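Local structure of papain-like protease (Human betacoronavirus 2c EMC/2012, 4RNA) at residues Q215-L220 with L246-T251; D264-V270 with V309-P315. The protein acts as a cysteine protease that probably cleaves the viral polyprotein and, like related coronavirus enzymes, removes ubiquitin and ubiquitin-like modifiers from host proteins. All coordinates share one frame; numbering follows the deposited sequence.

Interaction 1 (Q215-L220 with L246-T251); sequences QTVEDL and LLLSGT
Leu248 of strand 245-250 meets the start of a helix through a methyl, while Gln215, from the loop before that helix, reaches toward the strand's far end. The CD1 methyl of Leu248 presses on the backbone of 215-220, lying 3.5 Å from Thr216 C and 3.9 Å from Val217 N, just where the chain enters the helix; Phe314 lies beside the same leucine. Two residues earlier in the strand, the CD2 methyl of Leu246 meets two partners from that helix: Leu220 CD2, tip to tip at 4.0 Å, and Val217 CG2, which comes in at a slant.

Polar contacts across the pair lie toward Thr251. Gln215 stretches over Gly250, whose lack of a side chain allows Gln215 CD to settle 4.0 Å from Gly250 CA. Its NE2 makes a weak, bent bond to Thr251 O (3.4 Å, 135° at the hydrogen), but is held more firmly by Thr310 O; OE1 accepts from Asn253. The amide is thus gripped from both ends. Within 215-220 itself, Thr216 takes the N-cap position, its OG1 accepting from Asp219 N at 2.9 Å.

The short helix 217-221 therefore rests on strand 245-250, which pairs with strands 210-212 and 304-315. Leu220 continues onto Leu238 and His241 of strand 233-242, while Thr251 O also receives Arg29 of the second subunit.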
loop_
_atom_site.group_PDB
_atom_site.type_symbol
_atom_site.label_atom_id
_atom_site.label_comp_id
_atom_site.label_asym_id
_atom_site.label_seq_id
_atom_site.Cartn_x
_atom_site.Cartn_y
_atom_site.Cartn_z
ATOM N N GLN A 215 23.272 -2.971 7.804
ATOM C CA GLN A 215 23.642 -3.127 6.398
ATOM C C GLN A 215 24.897 -4.015 6.209
ATOM O O GLN A 215 25.364 -4.168 5.045
ATOM C CB GLN A 215 23.821 -1.701 5.810
ATOM C CG GLN A 215 22.460 -0.968 5.642
ATOM C CD GLN A 215 22.599 0.523 5.568
ATOM O OE1 GLN A 215 23.377 1.112 6.316
ATOM N NE2 GLN A 215 21.857 1.160 4.665
ATOM N N THR A 216 25.404 -4.647 7.304
ATOM C CA THR A 216 26.578 -5.574 7.183
ATOM C C THR A 216 26.278 -6.766 8.019
ATOM O O THR A 216 25.560 -6.602 8.995
ATOM C CB THR A 216 27.987 -4.992 7.634
ATOM O OG1 THR A 216 28.085 -4.784 9.038
ATOM C CG2 THR A 216 28.273 -3.585 7.029
ATOM N N VAL A 217 26.860 -7.894 7.646
ATOM C CA VAL A 217 26.797 -9.143 8.441
ATOM C C VAL A 217 27.526 -9.030 9.807
ATOM O O VAL A 217 27.066 -9.636 10.794
ATOM C CB VAL A 217 27.348 -10.327 7.661
ATOM C CG1 VAL A 217 27.140 -11.592 8.513
ATOM C CG2 VAL A 217 26.573 -10.510 6.316
ATOM N N GLU A 218 28.681 -8.351 9.832
ATOM C CA GLU A 218 29.357 -7.976 11.121
ATOM C C GLU A 218 28.407 -7.272 12.054
ATOM O O GLU A 218 28.320 -7.673 13.203
ATOM C CB GLU A 218 30.552 -7.049 10.917
ATOM C CG GLU A 218 31.707 -7.722 10.240
ATOM C CD GLU A 218 31.824 -7.291 8.791
ATOM O OE1 GLU A 218 32.981 -7.171 8.300
ATOM O OE2 GLU A 218 30.762 -7.053 8.156
ATOM N N ASP A 219 27.710 -6.218 11.581
ATOM C CA ASP A 219 26.706 -5.532 12.446
ATOM C C ASP A 219 25.578 -6.430 12.820
ATOM O O ASP A 219 25.142 -6.407 13.979
ATOM C CB ASP A 219 26.223 -4.226 11.863
ATOM C CG ASP A 219 27.359 -3.198 11.763
ATOM O OD1 ASP A 219 28.200 -3.200 12.699
ATOM O OD2 ASP A 219 27.445 -2.391 10.781
ATOM N N LEU A 220 25.151 -7.278 11.891
ATOM C CA LEU A 220 24.016 -8.148 12.161
ATOM C C LEU A 220 24.316 -9.088 13.282
ATOM O O LEU A 220 23.404 -9.450 14.068
ATOM C CB LEU A 220 23.622 -8.970 10.930
ATOM C CG LEU A 220 22.413 -9.837 11.055
ATOM C CD1 LEU A 220 21.078 -9.056 11.128
ATOM C CD2 LEU A 220 22.428 -10.908 9.952
ATOM N N LEU A 246 20.817 -13.156 1.700
ATOM C CA LEU A 246 20.452 -12.368 2.857
ATOM C C LEU A 246 20.366 -10.928 2.377
ATOM O O LEU A 246 21.369 -10.411 1.841
ATOM C CB LEU A 246 21.484 -12.466 3.987
ATOM C CG LEU A 246 21.398 -11.416 5.162
ATOM C CD1 LEU A 246 20.122 -11.478 5.991
ATOM C CD2 LEU A 246 22.717 -11.486 5.982
ATOM N N LEU A 247 19.178 -10.313 2.528
ATOM C CA LEU A 247 19.060 -8.885 2.168
ATOM C C LEU A 247 18.980 -7.997 3.410
ATOM O O LEU A 247 18.092 -8.167 4.304
ATOM C CB LEU A 247 17.786 -8.725 1.317
ATOM C CG LEU A 247 17.172 -7.364 1.074
ATOM C CD1 LEU A 247 18.175 -6.653 0.166
ATOM C CD2 LEU A 247 15.803 -7.523 0.356
ATOM N N LEU A 248 19.832 -6.963 3.462
ATOM C CA LEU A 248 19.871 -6.066 4.625
ATOM C C LEU A 248 19.549 -4.661 4.199
ATOM O O LEU A 248 19.882 -4.321 3.064
ATOM C CB LEU A 248 21.261 -6.123 5.336
ATOM C CG LEU A 248 21.841 -7.459 5.787
ATOM C CD1 LEU A 248 23.243 -7.350 6.388
ATOM C CD2 LEU A 248 20.872 -8.029 6.804
ATOM N N SER A 249 18.783 -3.920 5.000
ATOM C CA SER A 249 18.397 -2.565 4.606
ATOM C C SER A 249 18.512 -1.582 5.719
ATOM O O SER A 249 18.201 -1.852 6.804
ATOM C CB SER A 249 16.950 -2.469 4.016
ATOM O OG SER A 249 16.743 -3.510 3.102
ATOM N N GLY A 250 18.872 -0.325 5.425
ATOM C CA GLY A 250 18.679 0.704 6.402
ATOM C C GLY A 250 18.513 2.014 5.611
ATOM O O GLY A 250 18.448 1.976 4.406
ATOM N N THR A 251 18.401 3.110 6.320
ATOM C CA THR A 251 18.136 4.417 5.722
ATOM C C THR A 251 19.431 4.768 5.078
ATOM O O THR A 251 20.490 4.182 5.386
ATOM C CB THR A 251 17.772 5.470 6.823
ATOM O OG1 THR A 251 18.803 5.480 7.800
ATOM C CG2 THR A 251 16.511 5.109 7.552
#

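Interaction 2 (D264-V270 with V309-P315)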
loop_
_atom_site.group_PDB
_atom_site.type_symbol
_atom_site.label_atom_id
_atom_site.label_comp_id
_atom_site.label_asym_id
_atom_site.label_seq_id
_atom_site.Cartn_x
_atom_site.Cartn_y
_atom_site.Cartn_z
ATOM N N ASP A 264 31.983 -9.663 0.762
ATOM C CA ASP A 264 31.073 -10.781 0.469
ATOM C C ASP A 264 29.749 -10.368 -0.172
ATOM O O ASP A 264 29.057 -11.202 -0.702
ATOM C CB ASP A 264 30.753 -11.533 1.751
ATOM C CG ASP A 264 31.985 -12.113 2.383
ATOM O OD1 ASP A 264 32.886 -12.516 1.605
ATOM O OD2 ASP A 264 32.040 -12.141 3.643
ATOM N N PHE A 265 29.401 -9.078 -0.125
ATOM C CA PHE A 265 28.093 -8.689 -0.655
ATOM C C PHE A 265 28.221 -8.727 -2.184
ATOM O O PHE A 265 29.336 -8.609 -2.703
ATOM C CB PHE A 265 27.584 -7.368 -0.073
ATOM C CG PHE A 265 28.580 -6.230 -0.153
ATOM C CD1 PHE A 265 28.671 -5.473 -1.299
ATOM C CD2 PHE A 265 29.431 -5.932 0.941
ATOM C CE1 PHE A 265 29.598 -4.444 -1.405
ATOM C CE2 PHE A 265 30.343 -4.883 0.847
ATOM C CZ PHE A 265 30.430 -4.157 -0.334
ATOM N N VAL A 266 27.119 -8.950 -2.877
ATOM C CA VAL A 266 27.102 -9.081 -4.338
ATOM C C VAL A 266 26.474 -7.877 -5.017
ATOM O O VAL A 266 26.620 -7.686 -6.220
ATOM C CB VAL A 266 26.475 -10.429 -4.806
ATOM C CG1 VAL A 266 27.221 -11.619 -4.164
ATOM C CG2 VAL A 266 24.989 -10.461 -4.526
ATOM N N ALA A 267 25.699 -7.086 -4.280
ATOM C CA ALA A 267 24.993 -5.953 -4.851
ATOM C C ALA A 267 24.436 -5.055 -3.750
ATOM O O ALA A 267 24.306 -5.477 -2.629
ATOM C CB ALA A 267 23.820 -6.364 -5.774
ATOM N N PHE A 268 24.148 -3.790 -4.076
ATOM C CA PHE A 268 23.547 -2.896 -3.096
ATOM C C PHE A 268 22.827 -1.772 -3.785
ATOM O O PHE A 268 23.159 -1.435 -4.934
ATOM C CB PHE A 268 24.605 -2.356 -2.080
ATOM C CG PHE A 268 25.754 -1.608 -2.725
ATOM C CD1 PHE A 268 26.859 -2.294 -3.217
ATOM C CD2 PHE A 268 25.685 -0.255 -2.866
ATOM C CE1 PHE A 268 27.930 -1.651 -3.808
ATOM C CE2 PHE A 268 26.760 0.422 -3.446
ATOM C CZ PHE A 268 27.878 -0.271 -3.915
ATOM N N ASN A 269 21.847 -1.158 -3.108
ATOM C CA ASN A 269 21.287 0.078 -3.677
ATOM C C ASN A 269 21.756 1.325 -3.030
ATOM O O ASN A 269 22.210 1.329 -1.877
ATOM C CB ASN A 269 19.744 0.052 -3.650
ATOM C CG ASN A 269 19.199 -1.115 -4.480
ATOM O OD1 ASN A 269 19.667 -1.333 -5.593
ATOM N ND2 ASN A 269 18.194 -1.854 -3.945
ATOM N N VAL A 270 21.637 2.427 -3.770
ATOM C CA VAL A 270 22.155 3.672 -3.232
ATOM C C VAL A 270 21.030 4.675 -3.451
ATOM O O VAL A 270 20.320 4.597 -4.469
ATOM C CB VAL A 270 23.447 4.120 -4.004
ATOM C CG1 VAL A 270 23.727 5.575 -3.799
ATOM C CG2 VAL A 270 24.651 3.284 -3.586
ATOM N N VAL A 309 24.267 4.106 1.038
ATOM C CA VAL A 309 23.770 2.772 0.835
ATOM C C VAL A 309 22.424 2.640 1.520
ATOM O O VAL A 309 22.232 3.143 2.673
ATOM C CB VAL A 309 24.792 1.812 1.397
ATOM C CG1 VAL A 309 24.278 0.384 1.481
ATOM C CG2 VAL A 309 26.088 1.851 0.600
ATOM N N THR A 310 21.546 1.844 0.893
ATOM C CA THR A 310 20.248 1.537 1.479
ATOM C C THR A 310 20.162 0.027 1.648
ATOM O O THR A 310 20.519 -0.435 2.674
ATOM C CB THR A 310 19.083 2.086 0.637
ATOM O OG1 THR A 310 19.218 1.732 -0.769
ATOM C CG2 THR A 310 18.965 3.604 0.782
ATOM N N ASP A 311 19.745 -0.713 0.627
ATOM C CA ASP A 311 19.689 -2.200 0.725
ATOM C C ASP A 311 21.025 -2.845 0.326
ATOM O O ASP A 311 21.710 -2.366 -0.512
ATOM C CB ASP A 311 18.648 -2.752 -0.192
ATOM C CG ASP A 311 17.393 -1.955 -0.161
ATOM O OD1 ASP A 311 16.715 -2.021 0.916
ATOM O OD2 ASP A 311 17.087 -1.292 -1.196
ATOM N N VAL A 312 21.378 -3.990 0.890
ATOM C CA VAL A 312 22.638 -4.652 0.527
ATOM C C VAL A 312 22.354 -6.105 0.411
ATOM O O VAL A 312 21.695 -6.627 1.316
ATOM C CB VAL A 312 23.766 -4.437 1.613
ATOM C CG1 VAL A 312 25.067 -5.162 1.211
ATOM C CG2 VAL A 312 24.055 -2.944 1.877
ATOM N N LEU A 313 22.826 -6.746 -0.652
ATOM C CA LEU A 313 22.531 -8.226 -0.799
ATOM C C LEU A 313 23.754 -9.112 -0.516
ATOM O O LEU A 313 24.775 -8.958 -1.140
ATOM C CB LEU A 313 21.989 -8.512 -2.248
ATOM C CG LEU A 313 21.624 -9.940 -2.614
ATOM C CD1 LEU A 313 20.626 -10.549 -1.560
ATOM C CD2 LEU A 313 21.020 -9.911 -3.999
ATOM N N PHE A 314 23.588 -10.190 0.279
ATOM C CA PHE A 314 24.673 -11.021 0.603
ATOM C C PHE A 314 24.304 -12.426 0.135
ATOM O O PHE A 314 23.116 -12.716 -0.060
ATOM C CB PHE A 314 24.924 -11.044 2.142
ATOM C CG PHE A 314 25.597 -9.809 2.676
ATOM C CD1 PHE A 314 24.847 -8.682 3.100
ATOM C CD2 PHE A 314 27.013 -9.770 2.780
ATOM C CE1 PHE A 314 25.495 -7.506 3.571
ATOM C CE2 PHE A 314 27.664 -8.597 3.230
ATOM C CZ PHE A 314 26.912 -7.465 3.599
ATOM N N PRO A 315 25.333 -13.274 -0.069
ATOM C CA PRO A 315 25.180 -14.717 -0.430
ATOM C C PRO A 315 24.625 -15.480 0.759
ATOM O O PRO A 315 24.355 -14.853 1.796
ATOM C CB PRO A 315 26.608 -15.167 -0.779
ATOM C CG PRO A 315 27.531 -14.067 -0.405
ATOM C CD PRO A 315 26.726 -12.778 -0.254
#
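Phe265 CB is the bump that sits over one face of the Phe314 ring, 3.7 Å from its centroid and 19° off the normal, a CH-pi contact. Because chi1 of Phe265 (51°) sets its ring between the backbone N and carbonyl carbon, the ring stands up beside that face and turns an edge to it, an offset edge-to-face pair with planes at 82°. Val312 wedges between two phenylalanines: CG1 touches Phe265 CB at 3.6 Å, and CG2 touches Phe268 CB at 4.0 Å. Farther along the same face, the Phe268 ring crosses the side chain of Val309 at about a right angle, and Val257 of strand 252-258 touches Phe265, Phe268 and Val309. Elsewhere Val266 CG2 lies against Leu313 CG at 3.9 Å, at a slant.

The backbones are joined antiparallel. Leu313 receives Val266 N through its O and gives its own N to Ala267 O at 2.8 Å. Near Asn269 the register slips by one: Asn269 N bonds Asp311 O, Asn269 O takes Thr310 N, and buried Asp311 N finds no partner. Across this step Asn269 ND2 reaches Asp311 OD2 at 3.0 Å on the anti side, amide and carboxylate planes perpendicular. Asn269 OD1 is held by His283, and Asp311 OD1 by Ser249 and Ser169, which together fix both groups.

This is an antiparallel pair of strands, 267-272 and 304-315, interrupted by a beta bulge with Thr310 and Asp311 facing Asn269, set in a large sheet of the papain-like peptidase, probably its palm.

Strand 304-315 connects the two contacts: it pairs with strand 245-250 of interaction 1 and with strand 267-272 of interaction 2, so both reach the same sheet, their centres about 8 Å apart. Leu248 O and Val312 N, 2.7 Å apart, probably form one of the bonds sewing them together. Interaction 2 is a buried strand pairing, rich in backbone hydrogen bonds and aromatic packing. Interaction 1 is smaller and only partly buried; it lays a helix start on the sheet through leucine methyls, with a single weak hydrogen bond between its segments, and its Thr251 end meets the second subunit, whereas no other chain touches interaction 2.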